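Local coordinates for xyloglucan-specific endo-beta-1,4-glucanase GH12 (Aspergillus niveus, PDB 4NPR), which probably hydrolyses internal beta-1,4-glucosidic linkages of xyloglucan with retention of the anomeric configuration, releasing xyloglucan oligosaccharides, at residues A[81-86]-A[222-227]; A[49-54]-A[74-79]; A[42-47]-A[86-91]; A[56-61]-A[70-75]. One frame throughout, in Å; residues are numbered along the deposited sequence.

Contact 1. Residues A[81-86]-A[222-227]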
loop_
_atom_site.group_PDB
_atom_site.type_symbol
_atom_site.label_atom_id
_atom_site.label_comp_id
_atom_site.label_asym_id
_atom_site.label_seq_id
_atom_site.Cartn_x
_atom_site.Cartn_y
_atom_site.Cartn_z
ATOM N N GLY A 81 -3.783 4.391 17.110
ATOM C CA GLY A 81 -4.053 3.173 16.388
ATOM C C GLY A 81 -5.007 3.255 15.216
ATOM O O GLY A 81 -5.306 2.222 14.659
ATOM N N GLN A 82 -5.513 4.438 14.831
ATOM C CA GLN A 82 -6.399 4.495 13.652
ATOM C C GLN A 82 -5.638 5.146 12.507
ATOM O O GLN A 82 -4.959 6.173 12.684
ATOM C CB GLN A 82 -7.690 5.304 13.884
ATOM C CG GLN A 82 -8.455 5.129 15.204
ATOM C CD GLN A 82 -8.672 3.670 15.571
ATOM O OE1 GLN A 82 -9.271 2.863 14.802
ATOM N NE2 GLN A 82 -8.155 3.302 16.750
ATOM N N VAL A 83 -5.765 4.571 11.334
ATOM C CA VAL A 83 -5.181 5.132 10.141
ATOM C C VAL A 83 -6.009 6.365 9.770
ATOM O O VAL A 83 -7.248 6.319 9.766
ATOM C CB VAL A 83 -5.243 4.141 8.972
ATOM C CG1 VAL A 83 -4.753 4.773 7.717
ATOM C CG2 VAL A 83 -4.448 2.867 9.268
ATOM N N LYS A 84 -5.330 7.456 9.452
ATOM C CA LYS A 84 -5.991 8.630 9.029
ATOM C C LYS A 84 -6.183 8.698 7.528
ATOM O O LYS A 84 -7.023 9.459 7.054
ATOM C CB LYS A 84 -5.195 9.868 9.475
ATOM C CG LYS A 84 -4.792 9.893 10.954
ATOM C CD LYS A 84 -5.980 9.519 11.821
ATOM C CE LYS A 84 -5.662 9.843 13.248
ATOM N NZ LYS A 84 -4.920 8.712 13.851
ATOM N N SER A 85 -5.403 7.952 6.762
ATOM C CA SER A 85 -5.441 8.108 5.314
ATOM C C SER A 85 -4.629 7.040 4.585
ATOM O O SER A 85 -3.936 6.207 5.178
ATOM C CB SER A 85 -4.893 9.493 4.938
ATOM O OG SER A 85 -3.499 9.623 5.315
ATOM N N PHE A 86 -4.723 7.056 3.270
ATOM C CA PHE A 86 -3.942 6.172 2.487
ATOM C C PHE A 86 -3.785 6.777 1.105
ATOM O O PHE A 86 -4.390 6.307 0.134
ATOM C CB PHE A 86 -4.593 4.797 2.403
ATOM C CG PHE A 86 -3.839 3.848 1.519
ATOM C CD1 PHE A 86 -2.439 3.669 1.691
ATOM C CD2 PHE A 86 -4.477 3.167 0.499
ATOM C CE1 PHE A 86 -1.711 2.811 0.857
ATOM C CE2 PHE A 86 -3.757 2.287 -0.329
ATOM C CZ PHE A 86 -2.373 2.122 -0.164
ATOM N N GLY A 222 1.361 3.285 -1.421
ATOM C CA GLY A 222 1.394 4.547 -0.717
ATOM C C GLY A 222 1.810 4.429 0.747
ATOM O O GLY A 222 2.568 3.525 1.136
ATOM N N THR A 223 1.304 5.346 1.567
ATOM C CA THR A 223 1.622 5.329 2.974
ATOM C C THR A 223 0.353 5.505 3.821
ATOM O O THR A 223 -0.544 6.249 3.422
ATOM C CB THR A 223 2.652 6.433 3.322
ATOM O OG1 THR A 223 2.902 6.461 4.744
ATOM C CG2 THR A 223 2.158 7.745 2.878
ATOM N N GLU A 224 0.298 4.821 4.977
ATOM C CA GLU A 224 -0.817 4.965 5.955
ATOM C C GLU A 224 -0.280 5.568 7.233
ATOM O O GLU A 224 0.403 4.891 8.004
ATOM C CB GLU A 224 -1.470 3.615 6.326
ATOM C CG GLU A 224 -2.355 3.011 5.267
ATOM C CD GLU A 224 -2.900 1.614 5.671
ATOM O OE1 GLU A 224 -2.152 0.864 6.337
ATOM O OE2 GLU A 224 -4.048 1.239 5.275
ATOM N N PRO A 225 -0.571 6.834 7.467
ATOM C CA PRO A 225 -0.118 7.467 8.689
ATOM C C PRO A 225 -1.088 7.348 9.880
ATOM O O PRO A 225 -2.312 7.386 9.697
ATOM C CB PRO A 225 0.028 8.915 8.266
ATOM C CG PRO A 225 -1.034 9.110 7.262
ATOM C CD PRO A 225 -1.051 7.818 6.480
ATOM N N PHE A 226 -0.529 7.234 11.087
ATOM C CA PHE A 226 -1.310 7.244 12.322
ATOM C C PHE A 226 -1.152 8.599 13.052
ATOM O O PHE A 226 -2.126 9.211 13.441
ATOM C CB PHE A 226 -0.937 6.055 13.199
ATOM C CG PHE A 226 -1.199 4.679 12.551
ATOM C CD1 PHE A 226 -0.371 4.172 11.541
ATOM C CD2 PHE A 226 -2.232 3.863 12.995
ATOM C CE1 PHE A 226 -0.576 2.893 10.999
ATOM C CE2 PHE A 226 -2.462 2.593 12.435
ATOM C CZ PHE A 226 -1.626 2.106 11.445
ATOM N N SER A 227 0.081 9.086 13.176
ATOM C CA SER A 227 0.363 10.388 13.761
ATOM C C SER A 227 1.799 10.839 13.526
ATOM O O SER A 227 2.664 10.051 13.146
ATOM C CB SER A 227 0.136 10.350 15.242
ATOM O OG SER A 227 1.086 9.483 15.799
HETATM O O HOH W 1 -1.549 8.879 3.462
#

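Contact 2. Residues A[49-54]-A[74-79]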
loop_
_atom_site.group_PDB
_atom_site.type_symbol
_atom_site.label_atom_id
_atom_site.label_comp_id
_atom_site.label_asym_id
_atom_site.label_seq_id
_atom_site.Cartn_x
_atom_site.Cartn_y
_atom_site.Cartn_z
ATOM N N ALA A 49 -11.631 11.672 10.279
ATOM C CA ALA A 49 -12.547 11.938 11.367
ATOM C C ALA A 49 -12.057 11.314 12.666
ATOM O O ALA A 49 -12.488 11.710 13.721
ATOM C CB ALA A 49 -13.951 11.464 11.028
ATOM N N GLN A 50 -11.126 10.368 12.597
ATOM C CA GLN A 50 -10.564 9.763 13.817
ATOM C C GLN A 50 -9.403 10.553 14.402
ATOM O O GLN A 50 -8.762 10.101 15.347
ATOM C CB GLN A 50 -10.151 8.302 13.564
ATOM C CG GLN A 50 -11.325 7.339 13.599
ATOM C CD GLN A 50 -12.178 7.438 12.341
ATOM O OE1 GLN A 50 -11.679 7.330 11.209
ATOM N NE2 GLN A 50 -13.464 7.657 12.528
ATOM N N ALA A 51 -9.142 11.728 13.842
ATOM C CA ALA A 51 -8.058 12.587 14.312
ATOM C C ALA A 51 -8.687 13.743 15.046
ATOM O O ALA A 51 -9.773 14.229 14.662
ATOM C CB ALA A 51 -7.203 13.112 13.147
ATOM N N THR A 52 -7.973 14.187 16.079
ATOM C CA THR A 52 -8.316 15.369 16.840
ATOM C C THR A 52 -7.843 16.599 16.076
ATOM O O THR A 52 -8.339 17.666 16.297
ATOM C CB THR A 52 -7.623 15.359 18.221
ATOM O OG1 THR A 52 -6.202 15.275 18.049
ATOM C CG2 THR A 52 -8.045 14.173 19.014
ATOM N N SER A 53 -6.930 16.425 15.127
ATOM C CA SER A 53 -6.095 17.515 14.625
ATOM C C SER A 53 -5.334 17.061 13.332
ATOM O O SER A 53 -5.040 15.902 13.170
ATOM C CB SER A 53 -5.179 17.868 15.843
ATOM O OG SER A 53 -3.946 18.481 15.567
ATOM N N GLY A 54 -5.065 17.949 12.392
ATOM C CA GLY A 54 -4.132 17.644 11.295
ATOM C C GLY A 54 -4.662 17.890 9.888
ATOM O O GLY A 54 -5.821 18.234 9.688
ATOM N N TRP A 74 2.055 15.835 5.606
ATOM C CA TRP A 74 0.993 15.687 6.565
ATOM C C TRP A 74 1.400 15.925 7.990
ATOM O O TRP A 74 2.557 15.793 8.346
ATOM C CB TRP A 74 0.322 14.283 6.442
ATOM C CG TRP A 74 1.221 13.054 6.634
ATOM C CD1 TRP A 74 1.828 12.320 5.646
ATOM C CD2 TRP A 74 1.579 12.416 7.873
ATOM N NE1 TRP A 74 2.550 11.282 6.187
ATOM C CE2 TRP A 74 2.424 11.320 7.552
ATOM C CE3 TRP A 74 1.262 12.650 9.201
ATOM C CZ2 TRP A 74 2.935 10.461 8.515
ATOM C CZ3 TRP A 74 1.799 11.792 10.181
ATOM C CH2 TRP A 74 2.629 10.715 9.823
ATOM N N SER A 75 0.413 16.301 8.798
ATOM C CA SER A 75 0.507 16.211 10.229
ATOM C C SER A 75 -0.835 15.702 10.704
ATOM O O SER A 75 -1.866 16.156 10.215
ATOM C CB SER A 75 0.729 17.582 10.849
ATOM O OG SER A 75 1.917 18.174 10.360
ATOM N N TRP A 76 -0.801 14.771 11.663
ATOM C CA TRP A 76 -1.990 14.172 12.280
ATOM C C TRP A 76 -1.743 13.931 13.757
ATOM O O TRP A 76 -0.623 13.592 14.183
ATOM C CB TRP A 76 -2.320 12.825 11.636
ATOM C CG TRP A 76 -2.746 12.879 10.228
ATOM C CD1 TRP A 76 -2.102 12.365 9.181
ATOM C CD2 TRP A 76 -3.930 13.478 9.727
ATOM N NE1 TRP A 76 -2.792 12.608 8.025
ATOM C CE2 TRP A 76 -3.936 13.285 8.339
ATOM C CE3 TRP A 76 -4.986 14.155 10.317
ATOM C CZ2 TRP A 76 -4.957 13.751 7.518
ATOM C CZ3 TRP A 76 -6.024 14.631 9.496
ATOM C CH2 TRP A 76 -5.995 14.426 8.109
ATOM N N SER A 77 -2.787 14.099 14.548
ATOM C CA SER A 77 -2.690 13.657 15.927
ATOM C C SER A 77 -4.030 13.192 16.429
ATOM O O SER A 77 -5.053 13.399 15.746
ATOM C CB SER A 77 -2.079 14.695 16.822
ATOM O OG SER A 77 -2.949 15.776 16.937
ATOM N N GLY A 78 -3.988 12.485 17.569
ATOM C CA GLY A 78 -5.132 11.721 18.133
ATOM C C GLY A 78 -5.474 10.418 17.428
ATOM O O GLY A 78 -4.774 9.960 16.501
ATOM N N GLY A 79 -6.599 9.836 17.822
ATOM C CA GLY A 79 -7.006 8.519 17.346
ATOM C C GLY A 79 -5.879 7.516 17.295
ATOM O O GLY A 79 -5.577 6.981 16.239
#

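Contact 3. Residues A[42-47]-A[86-91]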
loop_
_atom_site.group_PDB
_atom_site.type_symbol
_atom_site.label_atom_id
_atom_site.label_comp_id
_atom_site.label_asym_id
_atom_site.label_seq_id
_atom_site.Cartn_x
_atom_site.Cartn_y
_atom_site.Cartn_z
ATOM N N TYR A 42 -4.107 9.428 -5.361
ATOM C CA TYR A 42 -5.197 9.784 -4.440
ATOM C C TYR A 42 -4.647 10.349 -3.162
ATOM O O TYR A 42 -3.652 9.865 -2.680
ATOM C CB TYR A 42 -5.978 8.535 -4.017
ATOM C CG TYR A 42 -6.784 7.843 -5.078
ATOM C CD1 TYR A 42 -8.111 8.243 -5.340
ATOM C CD2 TYR A 42 -6.256 6.750 -5.801
ATOM C CE1 TYR A 42 -8.884 7.589 -6.290
ATOM C CE2 TYR A 42 -7.029 6.089 -6.766
ATOM C CZ TYR A 42 -8.339 6.510 -6.992
ATOM O OH TYR A 42 -9.137 5.904 -7.918
ATOM N N ASN A 43 -5.328 11.334 -2.611
ATOM C CA ASN A 43 -5.058 11.859 -1.277
ATOM C C ASN A 43 -5.778 10.938 -0.254
ATOM O O ASN A 43 -5.152 10.447 0.706
ATOM C CB ASN A 43 -5.561 13.319 -1.205
ATOM C CG ASN A 43 -4.889 14.148 -0.139
ATOM O OD1 ASN A 43 -3.739 13.977 0.187
ATOM N ND2 ASN A 43 -5.618 15.096 0.371
ATOM N N ASN A 44 -7.070 10.675 -0.473
ATOM C CA ASN A 44 -7.782 9.586 0.223
ATOM C C ASN A 44 -7.640 9.684 1.756
ATOM O O ASN A 44 -7.080 8.821 2.413
ATOM C CB ASN A 44 -7.280 8.244 -0.334
ATOM C CG ASN A 44 -7.992 7.026 0.248
ATOM O OD1 ASN A 44 -9.136 7.077 0.626
ATOM N ND2 ASN A 44 -7.287 5.910 0.295
ATOM N N LEU A 45 -8.181 10.755 2.311
ATOM C CA LEU A 45 -8.121 11.003 3.736
ATOM C C LEU A 45 -9.274 10.293 4.476
ATOM O O LEU A 45 -9.918 10.843 5.353
ATOM C CB LEU A 45 -8.183 12.513 3.976
ATOM C CG LEU A 45 -7.128 13.347 3.259
ATOM C CD1 LEU A 45 -7.096 14.777 3.779
ATOM C CD2 LEU A 45 -5.773 12.704 3.490
ATOM N N TRP A 46 -9.523 9.043 4.126
ATOM C CA TRP A 46 -10.709 8.351 4.624
ATOM C C TRP A 46 -10.833 8.371 6.164
ATOM O O TRP A 46 -11.931 8.288 6.692
ATOM C CB TRP A 46 -10.730 6.925 4.081
ATOM C CG TRP A 46 -9.672 6.021 4.590
ATOM C CD1 TRP A 46 -8.488 5.736 3.980
ATOM C CD2 TRP A 46 -9.685 5.254 5.811
ATOM N NE1 TRP A 46 -7.763 4.836 4.743
ATOM C CE2 TRP A 46 -8.475 4.536 5.869
ATOM C CE3 TRP A 46 -10.596 5.111 6.850
ATOM C CZ2 TRP A 46 -8.166 3.675 6.904
ATOM C CZ3 TRP A 46 -10.294 4.245 7.883
ATOM C CH2 TRP A 46 -9.084 3.535 7.899
ATOM N N GLY A 47 -9.717 8.528 6.874
ATOM C CA GLY A 47 -9.715 8.360 8.282
ATOM C C GLY A 47 -9.538 9.635 9.036
ATOM O O GLY A 47 -9.238 9.555 10.232
ATOM N N PHE A 86 -4.723 7.056 3.270
ATOM C CA PHE A 86 -3.942 6.172 2.487
ATOM C C PHE A 86 -3.785 6.777 1.105
ATOM O O PHE A 86 -4.390 6.307 0.134
ATOM C CB PHE A 86 -4.593 4.797 2.403
ATOM C CG PHE A 86 -3.839 3.848 1.519
ATOM C CD1 PHE A 86 -2.439 3.669 1.691
ATOM C CD2 PHE A 86 -4.477 3.167 0.499
ATOM C CE1 PHE A 86 -1.711 2.811 0.857
ATOM C CE2 PHE A 86 -3.757 2.287 -0.329
ATOM C CZ PHE A 86 -2.373 2.122 -0.164
ATOM N N ALA A 87 -2.975 7.839 1.046
ATOM C CA ALA A 87 -2.582 8.436 -0.206
ATOM C C ALA A 87 -1.657 7.440 -0.894
ATOM O O ALA A 87 -0.708 6.970 -0.302
ATOM C CB ALA A 87 -1.831 9.721 0.041
ATOM N N ASN A 88 -1.948 7.173 -2.160
ATOM C CA ASN A 88 -1.359 6.092 -2.900
ATOM C C ASN A 88 -1.480 6.359 -4.365
ATOM O O ASN A 88 -2.355 7.103 -4.824
ATOM C CB ASN A 88 -2.100 4.788 -2.616
ATOM C CG ASN A 88 -3.523 4.809 -3.126
ATOM O OD1 ASN A 88 -3.841 4.258 -4.182
ATOM N ND2 ASN A 88 -4.393 5.463 -2.383
ATOM N N ALA A 89 -0.599 5.726 -5.118
ATOM C CA ALA A 89 -0.767 5.588 -6.562
ATOM C C ALA A 89 -1.403 4.200 -6.880
ATOM O O ALA A 89 -0.842 3.184 -6.523
ATOM C CB ALA A 89 0.581 5.707 -7.249
ATOM N N ALA A 90 -2.517 4.197 -7.615
ATOM C CA ALA A 90 -3.236 2.992 -8.031
ATOM C C ALA A 90 -3.113 2.765 -9.535
ATOM O O ALA A 90 -3.363 3.648 -10.365
ATOM C CB ALA A 90 -4.710 3.110 -7.652
ATOM N N LEU A 91 -2.727 1.560 -9.886
ATOM C CA LEU A 91 -2.555 1.199 -11.264
ATOM C C LEU A 91 -3.925 0.911 -11.832
ATOM O O LEU A 91 -4.711 0.249 -11.181
ATOM C CB LEU A 91 -1.711 -0.058 -11.358
ATOM C CG LEU A 91 -1.427 -0.533 -12.772
ATOM C CD1 LEU A 91 -0.474 0.456 -13.432
ATOM C CD2 LEU A 91 -0.872 -1.963 -12.757
#

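Contact 4. Residues A[56-61]-A[70-75]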
loop_
_atom_site.group_PDB
_atom_site.type_symbol
_atom_site.label_atom_id
_atom_site.label_comp_id
_atom_site.label_asym_id
_atom_site.label_seq_id
_atom_site.Cartn_x
_atom_site.Cartn_y
_atom_site.Cartn_z
ATOM N N GLN A 56 -3.434 17.000 5.358
ATOM C CA GLN A 56 -2.521 16.320 4.468
ATOM C C GLN A 56 -2.783 16.712 3.038
ATOM O O GLN A 56 -3.926 16.698 2.633
ATOM C CB GLN A 56 -2.708 14.805 4.598
ATOM C CG GLN A 56 -2.025 13.941 3.541
ATOM C CD GLN A 56 -2.024 12.500 3.962
ATOM O OE1 GLN A 56 -2.574 12.154 5.025
ATOM N NE2 GLN A 56 -1.401 11.628 3.143
ATOM N N CYS A 57 -1.692 17.005 2.312
ATOM C CA CYS A 57 -1.683 17.359 0.881
ATOM C C CYS A 57 -0.759 16.449 0.098
ATOM O O CYS A 57 0.350 16.117 0.524
ATOM C CB CYS A 57 -1.200 18.797 0.665
ATOM S SG CYS A 57 -2.158 20.014 1.602
ATOM N N THR A 58 -1.222 16.066 -1.076
ATOM C CA THR A 58 -0.514 15.132 -1.931
ATOM C C THR A 58 -0.096 15.861 -3.200
ATOM O O THR A 58 -0.830 16.701 -3.718
ATOM C CB THR A 58 -1.433 13.927 -2.203
ATOM O OG1 THR A 58 -1.493 13.140 -1.026
ATOM C CG2 THR A 58 -0.932 13.042 -3.310
ATOM N N THR A 59 1.087 15.558 -3.723
ATOM C CA THR A 59 1.565 16.256 -4.943
ATOM C C THR A 59 2.078 15.310 -5.995
ATOM O O THR A 59 2.959 14.529 -5.767
ATOM C CB THR A 59 2.699 17.258 -4.610
ATOM O OG1 THR A 59 2.229 18.226 -3.655
ATOM C CG2 THR A 59 3.236 17.986 -5.896
ATOM N N PHE A 60 1.529 15.412 -7.182
ATOM C CA PHE A 60 2.073 14.722 -8.318
ATOM C C PHE A 60 3.161 15.599 -8.886
ATOM O O PHE A 60 2.958 16.787 -9.027
ATOM C CB PHE A 60 0.996 14.512 -9.354
ATOM C CG PHE A 60 1.522 14.205 -10.711
ATOM C CD1 PHE A 60 2.038 12.960 -10.992
ATOM C CD2 PHE A 60 1.483 15.163 -11.719
ATOM C CE1 PHE A 60 2.503 12.653 -12.257
ATOM C CE2 PHE A 60 1.947 14.872 -12.993
ATOM C CZ PHE A 60 2.457 13.614 -13.266
ATOM N N GLU A 61 4.301 15.004 -9.227
ATOM C CA GLU A 61 5.419 15.741 -9.780
ATOM C C GLU A 61 5.572 15.497 -11.263
ATOM O O GLU A 61 5.595 16.442 -12.034
ATOM C CB GLU A 61 6.729 15.323 -9.123
ATOM C CG GLU A 61 7.348 16.405 -8.292
ATOM C CD GLU A 61 6.761 16.428 -6.921
ATOM O OE1 GLU A 61 6.786 15.345 -6.281
ATOM O OE2 GLU A 61 6.310 17.522 -6.501
ATOM N N TRP A 70 6.063 11.374 -6.995
ATOM C CA TRP A 70 5.081 12.144 -6.237
ATOM C C TRP A 70 5.472 12.232 -4.791
ATOM O O TRP A 70 6.474 11.616 -4.381
ATOM C CB TRP A 70 3.685 11.521 -6.326
ATOM C CG TRP A 70 3.529 10.097 -5.767
ATOM C CD1 TRP A 70 3.891 8.919 -6.378
ATOM C CD2 TRP A 70 2.912 9.717 -4.519
ATOM N NE1 TRP A 70 3.535 7.836 -5.584
ATOM C CE2 TRP A 70 2.932 8.305 -4.445
ATOM C CE3 TRP A 70 2.341 10.430 -3.470
ATOM C CZ2 TRP A 70 2.406 7.614 -3.355
ATOM C CZ3 TRP A 70 1.828 9.744 -2.398
ATOM C CH2 TRP A 70 1.864 8.361 -2.339
ATOM N N ASN A 71 4.663 12.982 -4.030
ATOM C CA ASN A 71 4.791 13.024 -2.587
ATOM C C ASN A 71 3.524 13.411 -1.852
ATOM O O ASN A 71 2.535 13.889 -2.435
ATOM C CB ASN A 71 5.909 13.984 -2.169
ATOM C CG ASN A 71 5.515 15.445 -2.295
ATOM O OD1 ASN A 71 4.517 15.906 -1.703
ATOM N ND2 ASN A 71 6.318 16.201 -3.058
ATOM N N THR A 72 3.580 13.229 -0.547
ATOM C CA THR A 72 2.552 13.736 0.292
ATOM C C THR A 72 3.132 14.278 1.609
ATOM O O THR A 72 4.153 13.793 2.090
ATOM C CB THR A 72 1.504 12.636 0.523
ATOM O OG1 THR A 72 0.385 13.195 1.210
ATOM C CG2 THR A 72 2.051 11.512 1.341
ATOM N N LYS A 73 2.439 15.254 2.190
ATOM C CA LYS A 73 2.884 15.951 3.364
ATOM C C LYS A 73 1.759 16.003 4.324
ATOM O O LYS A 73 0.623 16.230 3.920
ATOM C CB LYS A 73 3.256 17.369 2.984
ATOM C CG LYS A 73 4.404 17.378 1.995
ATOM C CD LYS A 73 4.849 18.746 1.521
ATOM C CE LYS A 73 6.186 18.579 0.800
ATOM N NZ LYS A 73 6.242 19.413 -0.429
ATOM N N TRP A 74 2.055 15.835 5.606
ATOM C CA TRP A 74 0.993 15.687 6.565
ATOM C C TRP A 74 1.400 15.925 7.990
ATOM O O TRP A 74 2.557 15.793 8.346
ATOM C CB TRP A 74 0.322 14.283 6.442
ATOM C CG TRP A 74 1.221 13.054 6.634
ATOM C CD1 TRP A 74 1.828 12.320 5.646
ATOM C CD2 TRP A 74 1.579 12.416 7.873
ATOM N NE1 TRP A 74 2.550 11.282 6.187
ATOM C CE2 TRP A 74 2.424 11.320 7.552
ATOM C CE3 TRP A 74 1.262 12.650 9.201
ATOM C CZ2 TRP A 74 2.935 10.461 8.515
ATOM C CZ3 TRP A 74 1.799 11.792 10.181
ATOM C CH2 TRP A 74 2.629 10.715 9.823
ATOM N N SER A 75 0.413 16.301 8.798
ATOM C CA SER A 75 0.507 16.211 10.229
ATOM C C SER A 75 -0.835 15.702 10.704
ATOM O O SER A 75 -1.866 16.156 10.215
ATOM C CB SER A 75 0.729 17.582 10.849
ATOM O OG SER A 75 1.917 18.174 10.360
HETATM O O HOH W 2 2.417 17.466 -1.349
HETATM O O HOH W 3 8.777 13.518 -4.915
#

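Contact 1. Residues A[81-86]-A[222-227]
Lys-84 N gives a nearly linear hydrogen bond to Pro-225 O (3.0 Å, 178° at the hydrogen), and round it the loop 81-86 runs roughly antiparallel to residues 222-226 of strand 215-226, the two directions 154° apart. The Lys-84 side chain makes a second link: bent at chi2 and chi4, it folds back so that NZ meets Phe-226 O at 2.9 Å, in the carbonyl plane and on a lone pair. The same ammonium takes Gln-82 O at 2.8 Å, and Gly-78 O and Gly-79 O also lie within its reach, so that four carbonyl oxygens share its three hydrogens and probably stabilise the charge. This is a loop of the GH12 beta-jelly roll, on its way from one sheet to strand 87-97 of the other, laid along strand 215-226, which carries a classic beta bulge where Phe-226 and Ser-227 both face Val-118. Val-83 spreads its methyls over two neighbours. CG1 rests on Glu-224 CB, and CG2 meets Phe-226 CZ at 3.6 Å. Farther along, Phe-86 CD1 touches Glu-224 CG at 3.6 Å, the ring turned 72° from the carboxylate plane, while Thr-223 O lies at the ring edge. Ser-85 OG packs against Pro-225 CG; its direct partner is Gln-56, and a water donates to both this hydroxyl and Thr-223 O.

Contact 2. Residues A[49-54]-A[74-79]
Two backbone hydrogen bonds join 49-54 to 74-79, and both centre on Ser-77. Its N-H reaches Ser-53 O at 3.2 Å, fairly straight at the hydrogen (162°) but coming from well above the carbonyl plane. Its carbonyl oxygen accepts from Thr-52 N at 3.0 Å, along a more bent path of 141°, and receives a weak second bond from Thr-52 OG1. With chi1 of 58° this hydroxyl lies on the same side of the carbonyl plane as the amide but much higher above it, which fits the weakness of the bond. The hydroxyls of Ser-53 and Ser-77 share one face of the sheet, where Ser-53 OG donates weakly to Ser-77 OG at 3.2 Å.

Trp-76 lies on the other face. Its six-membered ring reaches the partner strand with its CE3-CZ3 rim: CE3 has Ser-53 O near the ring plane at its edge, 3.3 Å away, CZ3 comes to 3.6 Å from Gly-54 C, and the methyl of Ala-51 packs against CE3 at 3.7 Å. At the far end the indole NE1 is satisfied by Gln-56 OE1. Beyond the paired residues, Gly-79 CA approaches Gln-50 O at 3.1 Å in a CA-H...O contact. The whole forms the open end of an antiparallel beta hairpin, strands 53-64 and 67-77, where the hydrogen-bonded pair Ser-53/Ser-77 and the non-hydrogen-bonded pair Gly-54/Trp-76 give way to loops at one end of the strands of the smaller jelly-roll sheet.

Contact 3. Residues A[42-47]-A[86-91]
Within the larger sheet of the jelly roll, strand 39-42 leaves its partner strand 87-97 here, and the chain beyond it turns away as a loop that still holds on by its polar groups. Tyr-42 N donates to Asn-88 O at 3.0 Å, and Asn-88 N returns a longer bond to Tyr-42 O. Two residues on, the loop is fastened again, Phe-86 N reaching Asn-44 O at 3.1 Å.

Phe-86 O is gripped by two side-chain amides. Asn-44 extends its amide toward the strand, CG anti to the backbone N (chi1 -177°), and ND2 lands 2.9 Å from Phe-86 O, well above the carbonyl plane. Asn-88 ND2 comes from the same segment as the oxygen, at 2.7 Å, with the oxygen close to its amide plane. The amide of Asn-88 also runs alongside the Tyr-42 ring, the two planes only 18° apart, with OD1 3.8 Å from CD2; farther out, the ring meets Ala-90 CB at its edge through CE2. On the other side of Asn-44, the indole of Trp-46 presents its edge to Phe-86 CB, NE1 standing 3.9 Å away. The Ala-87 methyl passes beside Tyr-42 O, with CB at 3.3 Å. Leu-45, the centre of an inverse gamma turn, leads the chain round toward Trp-46.

Strand 215-226 flanks strand 87-97 on its other edge, Thr-223 pairing with Ala-87 and Ala-221 with Ala-89, while Ala-87 and Leu-45 rest on Gln-56 of strand 53-64 in the facing sheet.

Contact 4. Residues A[56-61]-A[70-75]
Cys-57 pairs with Lys-73 and Thr-59 with Asn-71 in the body of the antiparallel hairpin 53-64/67-77, part of the smaller sheet of the jelly roll; segments 56-61 and 70-75 run 165° apart. Backbone bonds come first. Both of these pairs are of the hydrogen-bonded kind, with reciprocal bonds: Cys-57 N to Lys-73 O (2.9 Å) with Lys-73 N to Cys-57 O, and Thr-59 N to Asn-71 O with Asn-71 N to Thr-59 O (2.9 Å).

Side-chain polar contacts gather on the face of Gln-56, Thr-58 and Thr-72, which looks into the protein. In Thr-72, chi1 of -172° swings OG1 away from its own N and toward the partner strand, to 2.9 Å from Thr-58 OG1 and 3.0 Å from Cys-57 O, and this hydroxyl accepts from Gln-56 NE2 at 3.1 Å. The glutamine chain is extended to reach it, and its OE1 is already engaged by Ser-85. Thr-58 OG1 also bonds to Asn-43, in the loop that follows strand 39-42.

Apolar packing runs along the same face. The chains of Gln-56 and Trp-74 lie side by side, CB to CB at 3.6 Å, and Trp-70 CB sits near Phe-60 CA; Trp-70 and Phe-60 both pack on Leu-41 of strand 39-42.

The other face holds the disulfide, Cys-57 to Cys-28, which ties the hairpin to the chain just after edge strand 25-27. There Thr-59 and Asn-71 run side by side, pointing the same way, and one water donates to Asn-71 OD1 at 2.6 Å and to Cys-57 O.

How the contacts relate
From the N terminus, the chain first enters contact 3 at 42-47, which closes only when 86-91 arrives in the next strand of the larger sheet. Nested inside that loop is the hairpin 53-64/67-77, with contact 4 in its body and contact 2 at its open end; the two share Trp-74 and Ser-75. Contact 1 opens after both have closed, at 81-86, and waits for 222-227, so it crosses contact 3, with Phe-86 common to them. Gln-56 and Thr-58 of contact 4 bond to the loops of contacts 1 and 3, through Ser-85 and Asn-43, while Lys-84 of contact 1 binds the glycine carbonyls that end contact 2.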